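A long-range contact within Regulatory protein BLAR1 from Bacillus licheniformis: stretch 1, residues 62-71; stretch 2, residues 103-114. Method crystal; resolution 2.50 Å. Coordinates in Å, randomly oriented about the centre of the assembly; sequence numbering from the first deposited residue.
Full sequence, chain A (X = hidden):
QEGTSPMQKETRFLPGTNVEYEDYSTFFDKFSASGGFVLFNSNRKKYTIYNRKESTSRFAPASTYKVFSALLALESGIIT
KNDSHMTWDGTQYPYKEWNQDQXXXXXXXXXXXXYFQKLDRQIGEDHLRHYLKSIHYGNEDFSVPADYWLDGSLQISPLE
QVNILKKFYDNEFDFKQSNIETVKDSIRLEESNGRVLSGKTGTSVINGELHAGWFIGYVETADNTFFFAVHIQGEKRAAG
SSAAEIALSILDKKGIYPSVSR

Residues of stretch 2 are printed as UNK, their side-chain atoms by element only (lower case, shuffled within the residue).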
# COMPACT_ATOMS: atom_id res chain seq x y z
N ALA A 62 -5.54 1.19 -5.52
CA ALA A 62 -6.53 1.63 -4.53
C ALA A 62 -5.84 2.37 -3.37
O ALA A 62 -4.80 3.01 -3.57
CB ALA A 62 -7.33 0.44 -4.02
N SER A 63 -6.39 2.29 -2.17
CA SER A 63 -5.77 2.97 -1.04
C SER A 63 -4.30 2.65 -0.76
O SER A 63 -3.68 3.34 0.04
CB SER A 63 -6.57 2.73 0.25
OG SER A 63 -7.64 3.63 0.35
N THR A 64 -3.72 1.62 -1.39
CA THR A 64 -2.31 1.32 -1.13
C THR A 64 -1.44 2.45 -1.67
O THR A 64 -0.33 2.68 -1.19
CB THR A 64 -1.81 -0.02 -1.80
OG1 THR A 64 -1.84 0.09 -3.24
CG2 THR A 64 -2.65 -1.19 -1.35
N TYR A 65 -1.97 3.16 -2.66
CA TYR A 65 -1.24 4.24 -3.30
C TYR A 65 -1.10 5.52 -2.45
O TYR A 65 -0.25 6.37 -2.72
CB TYR A 65 -1.90 4.56 -4.65
CG TYR A 65 -1.19 5.64 -5.40
CD1 TYR A 65 0.03 5.39 -6.01
CD2 TYR A 65 -1.68 6.94 -5.40
CE1 TYR A 65 0.76 6.40 -6.60
CE2 TYR A 65 -0.97 7.97 -5.99
CZ TYR A 65 0.26 7.69 -6.58
OH TYR A 65 0.99 8.70 -7.15
N LYS A 66 -1.95 5.65 -1.43
CA LYS A 66 -1.93 6.82 -0.55
C LYS A 66 -0.54 7.10 0.07
O LYS A 66 -0.21 8.24 0.39
CB LYS A 66 -2.96 6.65 0.57
CG LYS A 66 -4.41 6.88 0.17
CD LYS A 66 -5.30 6.59 1.37
CE LYS A 66 -6.75 6.98 1.14
NZ LYS A 66 -7.37 6.25 0.02
N VAL A 67 0.25 6.05 0.22
CA VAL A 67 1.60 6.18 0.77
C VAL A 67 2.44 7.09 -0.13
O VAL A 67 3.13 7.99 0.35
CB VAL A 67 2.30 4.79 0.87
CG1 VAL A 67 3.75 4.96 1.30
CG2 VAL A 67 1.56 3.90 1.87
N PHE A 68 2.35 6.87 -1.43
CA PHE A 68 3.11 7.67 -2.37
C PHE A 68 2.42 8.99 -2.65
O PHE A 68 3.07 9.98 -2.98
CB PHE A 68 3.35 6.89 -3.67
CG PHE A 68 4.24 5.69 -3.48
CD1 PHE A 68 3.72 4.48 -3.02
CD2 PHE A 68 5.60 5.78 -3.72
CE1 PHE A 68 4.55 3.39 -2.79
CE2 PHE A 68 6.44 4.69 -3.49
CZ PHE A 68 5.91 3.49 -3.02
N SER A 69 1.10 9.01 -2.52
CA SER A 69 0.35 10.24 -2.72
C SER A 69 0.81 11.20 -1.63
O SER A 69 1.07 12.38 -1.89
CB SER A 69 -1.15 9.97 -2.57
OG SER A 69 -1.89 11.19 -2.57
N ALA A 70 0.91 10.68 -0.41
CA ALA A 70 1.33 11.47 0.75
C ALA A 70 2.77 11.98 0.60
O ALA A 70 3.08 13.10 1.01
CB ALA A 70 1.20 10.62 2.01
N LEU A 71 3.63 11.16 0.02
CA LEU A 71 5.03 11.52 -0.17
C LEU A 71 5.20 12.68 -1.15
O LEU A 71 6.02 13.57 -0.95
CB LEU A 71 5.82 10.30 -0.66
CG LEU A 71 7.33 10.45 -0.82
CD1 LEU A 71 7.99 10.87 0.49
CD2 LEU A 71 7.87 9.12 -1.30
N UNK A 103 -6.55 14.51 9.20
CA UNK A 103 -5.14 14.76 9.41
C UNK A 103 -4.43 13.79 8.48
O UNK A 103 -5.03 12.81 8.05
o UNK A 103 -2.82 15.65 10.45
c UNK A 103 -3.48 15.00 11.29
o UNK A 103 -3.10 14.79 12.45
c UNK A 103 -4.81 14.45 10.87
N UNK A 104 -3.17 14.05 8.14
CA UNK A 104 -2.44 13.12 7.28
C UNK A 104 -2.48 11.75 7.96
O UNK A 104 -2.83 10.75 7.34
c UNK A 104 -0.05 12.49 6.49
c UNK A 104 -0.42 12.25 5.02
c UNK A 104 -0.97 13.54 7.11
c UNK A 104 1.40 12.96 6.61
N UNK A 105 -2.14 11.74 9.25
CA UNK A 105 -2.14 10.52 10.05
C UNK A 105 -3.53 9.90 10.24
O UNK A 105 -3.65 8.67 10.31
c UNK A 105 -1.51 10.80 11.41
c UNK A 105 -0.01 10.77 11.40
c UNK A 105 2.11 11.42 10.40
c UNK A 105 0.71 11.45 10.42
c UNK A 105 2.09 10.02 12.36
c UNK A 105 0.69 10.05 12.37
c UNK A 105 2.80 10.70 11.38
N UNK A 106 -4.57 10.73 10.34
CA UNK A 106 -5.91 10.19 10.50
C UNK A 106 -6.48 9.70 9.15
O UNK A 106 -7.20 8.71 9.09
c UNK A 106 -6.85 11.22 11.15
o UNK A 106 -7.15 12.31 10.28
N UNK A 107 -6.11 10.40 8.08
CA UNK A 107 -6.59 10.06 6.75
C UNK A 107 -6.05 8.70 6.30
O UNK A 107 -6.75 7.94 5.61
c UNK A 107 -6.19 11.15 5.75
N UNK A 108 -4.81 8.40 6.68
CA UNK A 108 -4.17 7.13 6.35
C UNK A 108 -4.84 5.97 7.06
O UNK A 108 -5.26 5.00 6.43
c UNK A 108 -0.13 7.41 3.49
c UNK A 108 -1.77 7.69 5.66
c UNK A 108 -2.69 7.15 6.73
s UNK A 108 -1.58 6.62 4.19
N UNK A 109 -4.92 6.06 8.39
CA UNK A 109 -5.53 5.00 9.20
C UNK A 109 -6.93 4.72 8.72
O UNK A 109 -7.35 3.57 8.63
o UNK A 109 -4.40 5.99 11.11
c UNK A 109 -5.61 5.41 10.67
N UNK A 110 -7.64 5.79 8.39
CA UNK A 110 -9.02 5.67 7.97
C UNK A 110 -9.22 5.60 6.45
O UNK A 110 -10.33 5.37 5.97
c UNK A 110 -9.80 6.83 8.57
o UNK A 110 -9.67 6.80 9.99
N UNK A 111 -8.14 5.78 5.70
CA UNK A 111 -8.25 5.76 4.25
C UNK A 111 -9.28 6.79 3.83
O UNK A 111 -10.09 6.54 2.93
o UNK A 111 -7.65 3.41 3.94
c UNK A 111 -8.68 4.37 3.75
N UNK A 112 -9.28 7.93 4.50
CA UNK A 112 -10.21 9.01 4.17
C UNK A 112 -9.77 9.48 2.81
O UNK A 112 -8.87 10.31 2.68
c UNK A 112 -10.12 10.16 5.19
c UNK A 112 -11.02 11.31 4.77
o UNK A 112 -10.53 9.68 6.48
N UNK A 113 -10.41 8.93 1.79
CA UNK A 113 -10.11 9.22 0.41
C UNK A 113 -10.14 10.69 0.01
O UNK A 113 -9.23 11.14 -0.68
o UNK A 113 -10.85 7.03 -0.30
c UNK A 113 -10.76 8.75 -1.98
c UNK A 113 -11.05 8.43 -0.52
N UNK A 114 -11.16 11.43 0.44
CA UNK A 114 -11.26 12.84 0.06
C UNK A 114 -10.03 13.66 0.43
O UNK A 114 -9.67 14.59 -0.28
c UNK A 114 -11.99 14.67 2.94
c UNK A 114 -12.53 13.50 0.63
c UNK A 114 -11.11 15.73 2.66
c UNK A 114 -10.71 16.56 3.72
n UNK A 114 -13.27 13.40 4.27
c UNK A 114 -11.17 16.34 5.03
c UNK A 114 -12.61 13.65 2.14
c UNK A 114 -12.03 15.31 5.32
c UNK A 114 -13.36 12.90 2.99
c UNK A 114 -12.43 14.48 4.26

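Position 103 has two carbons, the second carrying two oxygens, and stays clear of stretch 1: this is Asp103. It sits at the N-cap without a capping bond. At position 104, four carbons forked at the second make it Leu104; its CD1 lies 3.8 Å from Ala70 CB, swung nearer although the CA-to-CB bond points sideways.

Position 105 is one carbon and a six-carbon ring, out of reach of stretch 1: Phe105. Position 106 is one carbon and one oxygen, also out of reach: Ser106, whose OG accepts a bond from Asp103 N at 2.5 Å. Position 107 holds a single carbon, CB, 6.2 Å from Lys66 CE, too far for a contact: Ala107.

Position 108 is an unbranched chain of two carbons, a sulfur and a terminal carbon. That last carbon comes within 3.2 Å of the backbone O of Lys66, and only methionine has a sulfur inside such a chain: Met108. With chi1 and chi2 both m and chi3 t, CE also reaches Val67 CA at 3.5 Å and Ala70 CB at 3.8 Å, while SD lies 3.9 Å from Lys66 CB.

Positions 109, 110 and 111 each carry one carbon and one oxygen. The first two, Ser109 and Ser110, do not touch stretch 1. The third has its oxygen 3.6 Å from Ser63 OG and its CA 3.7 Å from Lys66 CE, and is Ser111. Its positive phi marks the departure from the helix, and its OG is hydrogen-bonded elsewhere in the structure.

Position 112 has a carbon bearing one oxygen and one carbon, with the CA-to-CB bond directed away: Thr112. Its backbone passes Lys66, O nearest, 4.2 Å from Lys66 CE. Position 113 has the same fork, but its oxygen is 3.6 Å from Lys66 NZ: Thr113. Position 114 has one carbon, then fused five- and six-membered rings of eight carbons and one nitrogen; its CA-to-CB bond points away and it makes no contact: Trp114.

The two helices run nearly antiparallel, at 164°, with axes 11.2 Å apart at closest approach. Their register pairs Ala70 with Leu104 and Lys66 with Met108; Ser63 and Ser111 continue it just beyond. The rule is small against long: at this spacing the ends of Leu104 and Met108 bridge to Ala70. Toward Ser111 the contact turns polar: the Lys66 chain packs beside the helix exit, and its NZ donates to Ser63 OG at 2.7 Å within stretch 1. No hydrogen bond crosses between the stretches; packing carries the contact.

Stretch 2, residues 103-114: DLFSAMSSSTTW
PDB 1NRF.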